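Local atomic coordinates of ADP/ATP-dependent NAD(P)H-hydrate dehydratase (Bacillus subtilis, PDB entry 3RPZ), a protein that catalyses the ADP- or ATP-dependent dehydration of hydrated NAD(P)H, probably restoring the damaged cofactor to its normal form. Residues G59-P71 against L77-K89. Residues are numbered along the deposited sequence; the frame is centred on the assembly and turned at random.
Sequences GKLVIGTSENVIP and LPEATYWRDGWKK. With NPW (beta-6-hydroxy-1,4,5,6-tetrahydronicotinamide adenine dinucleotide phosphate), chain D.
Thr81 N donates to Leu61 O, Ile63 N to Thr81 O, and Trp83 N to Ile63 O at 2.9 Å: a parallel ladder joining strand 60-65 to strand 81-84, which lies at one edge of the sheet within this chain. Beyond it the pairing slackens, and Thr65 N reaches Trp83 O only weakly, at 3.5 Å.

Apolar packing gathers round Tyr82 and Ile70, the latter in the short helix 70-73, which links the strands in a beta-alpha-beta unit. Ile70 CG2 sits over the middle of the Tyr82 ring in a CH-pi contact, 3.7 Å from the centroid and 7° off the normal. Beside that ring, and pointing the same way, lies Ile63, whose CD1 extends to Ala80 CB (3.8 Å).

Charge takes over at the far end. Arg84, its chain bent at chi3 (-61°), brings NH1 to the anti lone pair of Glu67 OE2 at 2.9 Å, with carboxylate and guanidinium planes nearly perpendicular. Ile70 CD1 lies over one guanidinium face, and Arg84 NE is bridged to Asp41 of the second subunit.

At the other end Lys60 NZ grips NPW OB2 (2.7 Å), while Pro78 O accepts a hydrogen bond from the ligand's carboxamide N7C (2.8 Å). Strand 60-65 thus presents a cationic side chain to the diphosphate, and the turn before strand 81-84 a backbone carbonyl to the nicotinamide end, helping to hold the hydrated cofactor by both.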
loop_
_atom_site.group_PDB
_atom_site.type_symbol
_atom_site.label_atom_id
_atom_site.label_comp_id
_atom_site.label_asym_id
_atom_site.label_seq_id
_atom_site.Cartn_x
_atom_site.Cartn_y
_atom_site.Cartn_z
ATOM N N GLY A 59 -20.374 -6.782 -9.478
ATOM C CA GLY A 59 -20.052 -8.096 -8.979
ATOM C C GLY A 59 -18.613 -8.457 -9.179
ATOM O O GLY A 59 -17.927 -8.838 -8.228
ATOM N N LYS A 60 -18.134 -8.390 -10.416
ATOM C CA LYS A 60 -16.752 -8.658 -10.762
ATOM C C LYS A 60 -16.255 -7.569 -11.677
ATOM O O LYS A 60 -17.040 -6.947 -12.378
ATOM C CB LYS A 60 -16.567 -10.028 -11.432
ATOM C CG LYS A 60 -16.715 -11.196 -10.439
ATOM C CD LYS A 60 -16.115 -12.515 -10.920
ATOM C CE LYS A 60 -16.886 -13.072 -11.983
ATOM N NZ LYS A 60 -16.033 -14.291 -12.557
ATOM N N LEU A 61 -14.939 -7.376 -11.710
ATOM C CA LEU A 61 -14.326 -6.449 -12.670
ATOM C C LEU A 61 -13.172 -7.124 -13.367
ATOM O O LEU A 61 -12.262 -7.701 -12.715
ATOM C CB LEU A 61 -13.796 -5.209 -11.955
ATOM C CG LEU A 61 -13.076 -4.182 -12.834
ATOM C CD1 LEU A 61 -14.047 -3.544 -13.823
ATOM C CD2 LEU A 61 -12.335 -3.097 -12.007
ATOM N N VAL A 62 -13.193 -7.083 -14.689
ATOM C CA VAL A 62 -12.080 -7.458 -15.544
ATOM C C VAL A 62 -11.428 -6.174 -16.063
ATOM O O VAL A 62 -12.153 -5.328 -16.600
ATOM C CB VAL A 62 -12.554 -8.334 -16.705
ATOM C CG1 VAL A 62 -11.410 -8.654 -17.669
ATOM C CG2 VAL A 62 -13.176 -9.631 -16.147
ATOM N N ILE A 63 -10.128 -6.022 -15.888
ATOM C CA ILE A 63 -9.396 -4.849 -16.390
ATOM C C ILE A 63 -8.598 -5.310 -17.594
ATOM O O ILE A 63 -7.762 -6.218 -17.482
ATOM C CB ILE A 63 -8.516 -4.258 -15.327
ATOM C CG1 ILE A 63 -9.364 -3.795 -14.114
ATOM C CG2 ILE A 63 -7.756 -3.050 -15.922
ATOM C CD1 ILE A 63 -8.537 -3.195 -12.958
ATOM N N GLY A 64 -8.896 -4.719 -18.751
ATOM C CA GLY A 64 -8.134 -4.963 -19.976
ATOM C C GLY A 64 -7.120 -3.843 -20.130
ATOM O O GLY A 64 -7.415 -2.729 -20.554
ATOM N N THR A 65 -5.893 -4.134 -19.760
ATOM C CA THR A 65 -4.807 -3.146 -19.789
ATOM C C THR A 65 -3.545 -3.843 -20.226
ATOM O O THR A 65 -3.469 -5.061 -20.285
ATOM C CB THR A 65 -4.675 -2.453 -18.472
ATOM O OG1 THR A 65 -3.802 -1.268 -18.621
ATOM C CG2 THR A 65 -4.074 -3.357 -17.376
ATOM N N SER A 66 -2.534 -2.984 -20.469
ATOM C CA SER A 66 -1.254 -3.415 -20.922
ATOM C C SER A 66 -0.578 -4.315 -19.894
ATOM O O SER A 66 -0.783 -4.095 -18.669
ATOM C CB SER A 66 -0.410 -2.141 -21.194
ATOM O OG SER A 66 -1.057 -1.286 -22.154
ATOM N N GLU A 67 0.254 -5.269 -20.288
ATOM C CA GLU A 67 0.985 -6.124 -19.391
ATOM C C GLU A 67 1.751 -5.389 -18.347
ATOM O O GLU A 67 1.882 -5.865 -17.212
ATOM C CB GLU A 67 2.019 -7.079 -20.073
ATOM C CG GLU A 67 1.445 -8.194 -20.719
ATOM C CD GLU A 67 2.526 -9.177 -21.034
ATOM O OE1 GLU A 67 3.340 -8.818 -21.918
ATOM O OE2 GLU A 67 2.611 -10.227 -20.353
ATOM N N ASN A 68 2.335 -4.257 -18.687
ATOM C CA ASN A 68 3.145 -3.526 -17.726
ATOM C C ASN A 68 2.338 -2.826 -16.678
ATOM O O ASN A 68 2.879 -2.441 -15.649
ATOM C CB ASN A 68 4.082 -2.532 -18.415
ATOM C CG ASN A 68 5.021 -3.206 -19.398
ATOM O OD1 ASN A 68 5.268 -2.676 -20.477
ATOM N ND2 ASN A 68 5.498 -4.394 -19.057
ATOM N N VAL A 69 1.029 -2.607 -16.909
ATOM C CA VAL A 69 0.141 -1.897 -16.003
ATOM C C VAL A 69 -0.444 -2.834 -14.961
ATOM O O VAL A 69 -0.590 -2.478 -13.817
ATOM C CB VAL A 69 -0.942 -1.119 -16.751
ATOM C CG1 VAL A 69 -1.880 -0.420 -15.820
ATOM C CG2 VAL A 69 -0.269 -0.142 -17.758
ATOM N N ILE A 70 -0.758 -4.068 -15.348
ATOM C CA ILE A 70 -1.350 -5.054 -14.467
ATOM C C ILE A 70 -0.682 -5.099 -13.092
ATOM O O ILE A 70 -1.383 -4.997 -12.085
ATOM C CB ILE A 70 -1.394 -6.438 -15.156
ATOM C CG1 ILE A 70 -2.318 -6.434 -16.359
ATOM C CG2 ILE A 70 -1.830 -7.525 -14.149
ATOM C CD1 ILE A 70 -2.290 -7.734 -17.165
ATOM N N PRO A 71 0.648 -5.301 -13.013
ATOM C CA PRO A 71 1.263 -5.455 -11.698
ATOM C C PRO A 71 1.135 -4.253 -10.772
ATOM O O PRO A 71 1.302 -4.380 -9.563
ATOM C CB PRO A 71 2.696 -5.739 -12.022
ATOM C CG PRO A 71 2.925 -5.184 -13.378
ATOM C CD PRO A 71 1.655 -5.418 -14.098
ATOM N N LEU A 77 -5.714 -3.159 -5.598
ATOM C CA LEU A 77 -7.024 -3.626 -5.977
ATOM C C LEU A 77 -6.892 -5.116 -6.343
ATOM O O LEU A 77 -7.008 -5.498 -7.518
ATOM C CB LEU A 77 -7.580 -2.836 -7.134
ATOM C CG LEU A 77 -9.009 -3.131 -7.551
ATOM C CD1 LEU A 77 -10.021 -2.748 -6.482
ATOM C CD2 LEU A 77 -9.326 -2.410 -8.875
ATOM N N PRO A 78 -6.653 -5.965 -5.357
ATOM C CA PRO A 78 -6.460 -7.371 -5.656
ATOM C C PRO A 78 -7.738 -8.059 -6.123
ATOM O O PRO A 78 -7.655 -9.204 -6.591
ATOM C CB PRO A 78 -5.916 -7.951 -4.318
ATOM C CG PRO A 78 -6.440 -7.009 -3.292
ATOM C CD PRO A 78 -6.357 -5.672 -3.921
ATOM N N GLU A 79 -8.894 -7.419 -6.007
ATOM C CA GLU A 79 -10.155 -8.028 -6.323
ATOM C C GLU A 79 -10.461 -8.099 -7.817
ATOM O O GLU A 79 -11.320 -8.867 -8.225
ATOM C CB GLU A 79 -11.291 -7.307 -5.595
ATOM C CG GLU A 79 -11.166 -7.355 -4.048
ATOM C CD GLU A 79 -10.168 -6.395 -3.430
ATOM O OE1 GLU A 79 -9.658 -5.465 -4.096
ATOM O OE2 GLU A 79 -9.976 -6.539 -2.198
ATOM N N ALA A 80 -9.766 -7.332 -8.631
ATOM C CA ALA A 80 -9.937 -7.335 -10.059
ATOM C C ALA A 80 -9.153 -8.447 -10.705
ATOM O O ALA A 80 -8.109 -8.863 -10.172
ATOM C CB ALA A 80 -9.463 -6.003 -10.651
ATOM N N THR A 81 -9.642 -8.956 -11.839
ATOM C CA THR A 81 -8.910 -9.857 -12.702
ATOM C C THR A 81 -8.615 -9.153 -14.039
ATOM O O THR A 81 -9.017 -7.993 -14.213
ATOM C CB THR A 81 -9.607 -11.177 -12.938
ATOM O OG1 THR A 81 -10.806 -10.925 -13.701
ATOM C CG2 THR A 81 -9.906 -11.898 -11.600
ATOM N N TYR A 82 -7.899 -9.817 -14.936
ATOM C CA TYR A 82 -7.296 -9.125 -16.091
ATOM C C TYR A 82 -7.576 -9.818 -17.415
ATOM O O TYR A 82 -7.624 -11.031 -17.489
ATOM C CB TYR A 82 -5.782 -8.954 -15.868
ATOM C CG TYR A 82 -5.537 -8.159 -14.661
ATOM C CD1 TYR A 82 -5.618 -6.766 -14.668
ATOM C CD2 TYR A 82 -5.349 -8.791 -13.452
ATOM C CE1 TYR A 82 -5.535 -6.024 -13.489
ATOM C CE2 TYR A 82 -5.295 -8.057 -12.263
ATOM C CZ TYR A 82 -5.375 -6.683 -12.305
ATOM O OH TYR A 82 -5.373 -5.905 -11.171
ATOM N N TRP A 83 -7.700 -8.979 -18.423
ATOM C CA TRP A 83 -7.665 -9.369 -19.815
ATOM C C TRP A 83 -6.378 -8.733 -20.341
ATOM O O TRP A 83 -6.272 -7.518 -20.499
ATOM C CB TRP A 83 -8.892 -8.875 -20.557
ATOM C CG TRP A 83 -8.902 -9.270 -22.031
ATOM C CD1 TRP A 83 -8.203 -10.288 -22.604
ATOM C CD2 TRP A 83 -9.659 -8.656 -23.051
ATOM N NE1 TRP A 83 -8.502 -10.356 -23.958
ATOM C CE2 TRP A 83 -9.406 -9.367 -24.243
ATOM C CE3 TRP A 83 -10.575 -7.609 -23.070
ATOM C CZ2 TRP A 83 -9.996 -9.001 -25.451
ATOM C CZ3 TRP A 83 -11.184 -7.266 -24.288
ATOM C CH2 TRP A 83 -10.879 -7.970 -25.442
ATOM N N ARG A 84 -5.343 -9.561 -20.472
ATOM C CA ARG A 84 -4.010 -9.101 -20.718
ATOM C C ARG A 84 -3.955 -8.401 -22.104
ATOM O O ARG A 84 -4.350 -8.997 -23.122
ATOM C CB ARG A 84 -3.044 -10.297 -20.628
ATOM C CG ARG A 84 -1.622 -9.940 -20.795
ATOM C CD ARG A 84 -0.739 -11.160 -20.336
ATOM N NE ARG A 84 -0.960 -11.472 -18.932
ATOM C CZ ARG A 84 -0.290 -10.951 -17.906
ATOM N NH1 ARG A 84 0.827 -10.264 -18.091
ATOM N NH2 ARG A 84 -0.700 -11.160 -16.660
ATOM N N ASP A 85 -3.447 -7.162 -22.108
ATOM C CA ASP A 85 -3.433 -6.302 -23.313
ATOM C C ASP A 85 -4.822 -6.177 -23.898
ATOM O O ASP A 85 -4.994 -6.055 -25.111
ATOM C CB ASP A 85 -2.416 -6.797 -24.347
ATOM C CG ASP A 85 -1.010 -6.612 -23.876
ATOM O OD1 ASP A 85 -0.707 -5.545 -23.291
ATOM O OD2 ASP A 85 -0.216 -7.537 -24.098
ATOM N N GLY A 86 -5.858 -6.148 -23.030
ATOM C CA GLY A 86 -7.190 -6.187 -23.501
ATOM C C GLY A 86 -7.661 -5.030 -24.390
ATOM O O GLY A 86 -8.440 -5.265 -25.303
ATOM N N TRP A 87 -7.210 -3.798 -24.093
ATOM C CA TRP A 87 -7.666 -2.656 -24.906
ATOM C C TRP A 87 -7.061 -2.717 -26.293
ATOM O O TRP A 87 -7.712 -2.282 -27.232
ATOM C CB TRP A 87 -7.462 -1.323 -24.241
ATOM C CG TRP A 87 -6.109 -0.824 -23.907
ATOM C CD1 TRP A 87 -5.517 -0.886 -22.716
ATOM C CD2 TRP A 87 -5.220 -0.092 -24.748
ATOM N NE1 TRP A 87 -4.272 -0.316 -22.776
ATOM C CE2 TRP A 87 -4.074 0.192 -24.017
ATOM C CE3 TRP A 87 -5.294 0.341 -26.063
ATOM C CZ2 TRP A 87 -2.990 0.934 -24.553
ATOM C CZ3 TRP A 87 -4.208 1.086 -26.596
ATOM C CH2 TRP A 87 -3.098 1.352 -25.831
ATOM N N LYS A 88 -5.857 -3.273 -26.416
ATOM C CA LYS A 88 -5.270 -3.493 -27.738
ATOM C C LYS A 88 -6.003 -4.632 -28.416
ATOM O O LYS A 88 -6.311 -4.565 -29.633
ATOM C CB LYS A 88 -3.754 -3.733 -27.621
ATOM C CG LYS A 88 -2.998 -2.510 -27.082
ATOM C CD LYS A 88 -1.473 -2.727 -27.027
ATOM C CE LYS A 88 -0.740 -1.720 -26.124
ATOM N NZ LYS A 88 0.752 -1.726 -26.329
ATOM N N LYS A 89 -6.244 -5.756 -27.736
ATOM C CA LYS A 89 -6.965 -6.859 -28.314
ATOM C C LYS A 89 -8.364 -6.567 -28.789
ATOM O O LYS A 89 -8.866 -7.136 -29.757
ATOM C CB LYS A 89 -6.987 -8.084 -27.359
ATOM C CG LYS A 89 -5.605 -8.674 -27.106
ATOM C CD LYS A 89 -5.734 -9.811 -26.117
ATOM C CE LYS A 89 -4.447 -10.556 -25.890
ATOM N NZ LYS A 89 -4.530 -11.402 -24.599
HETATM P P NPW D . -24.910 -16.767 -12.698
HETATM O O1 NPW D . -24.235 -16.817 -14.050
HETATM O O2 NPW D . -24.705 -15.538 -11.873
HETATM O O3 NPW D . -26.395 -17.172 -12.722
HETATM P PA NPW D . -17.249 -19.109 -12.013
HETATM P PB NPW D . -15.754 -17.361 -10.231
HETATM C C1A NPW D . -22.767 -19.236 -10.557
HETATM C C1B NPW D . -11.170 -16.640 -9.429
HETATM N N1C NPW D . -11.352 -15.322 -8.870
HETATM N N1D NPW D . -26.222 -18.754 -6.826
HETATM C C2A NPW D . -22.920 -18.081 -11.546
HETATM O O2A NPW D . -24.295 -18.006 -11.860
HETATM C C2B NPW D . -11.667 -17.789 -8.544
HETATM O O2B NPW D . -10.805 -18.053 -7.466
HETATM C C2C NPW D . -10.407 -14.425 -8.777
HETATM C C2D NPW D . -26.377 -19.099 -8.112
HETATM C C3A NPW D . -22.050 -18.529 -12.708
HETATM O O3A NPW D . -22.712 -19.484 -13.565
HETATM C C3B NPW D . -11.686 -18.901 -9.613
HETATM O O3B NPW D . -10.350 -19.408 -9.730
HETATM C C3C NPW D . -10.377 -13.168 -8.441
HETATM N N3D NPW D . -25.436 -19.211 -9.065
HETATM C C4B NPW D . -12.083 -18.132 -10.881
HETATM O O4B NPW D . -11.927 -16.706 -10.623
HETATM C C4C NPW D . -11.732 -12.547 -8.118
HETATM C C4D NPW D . -24.219 -18.958 -8.566
HETATM O O4D NPW D . -21.417 -19.670 -10.739
HETATM C C4E NPW D . -20.918 -19.224 -11.977
HETATM C C5A NPW D . -23.941 -18.552 -7.233
HETATM C C5B NPW D . -13.533 -18.378 -11.308
HETATM O O5B NPW D . -14.412 -18.254 -10.188
HETATM C C5C NPW D . -12.829 -13.365 -8.775
HETATM C C5E NPW D . -19.748 -18.285 -11.678
HETATM O O5E NPW D . -18.642 -19.073 -11.253
HETATM C C6C NPW D . -12.706 -14.873 -8.420
HETATM O O6C NPW D . -12.862 -15.139 -7.029
HETATM C C6D NPW D . -25.019 -18.446 -6.292
HETATM N N6D NPW D . -24.919 -18.100 -5.019
HETATM N N7A NPW D . -22.604 -18.290 -7.009
HETATM C C7C NPW D . -9.174 -12.403 -8.284
HETATM N N7C NPW D . -9.269 -11.141 -7.893
HETATM O O7C NPW D . -8.060 -12.914 -8.565
HETATM C C8A NPW D . -22.028 -18.526 -8.250
HETATM N N9A NPW D . -23.045 -18.938 -9.155
HETATM O OA1 NPW D . -17.402 -19.018 -13.474
HETATM O OA2 NPW D . -16.687 -20.288 -11.392
HETATM O OA3 NPW D . -16.503 -17.750 -11.588
HETATM O OB1 NPW D . -16.491 -17.733 -9.023
HETATM O OB2 NPW D . -15.416 -15.919 -10.446
HETATM O O HOH W 1 -13.612 -9.337 -9.852
HETATM O O HOH W 2 -13.194 -10.743 -12.251
HETATM O O HOH W 3 2.094 -8.431 -16.222
#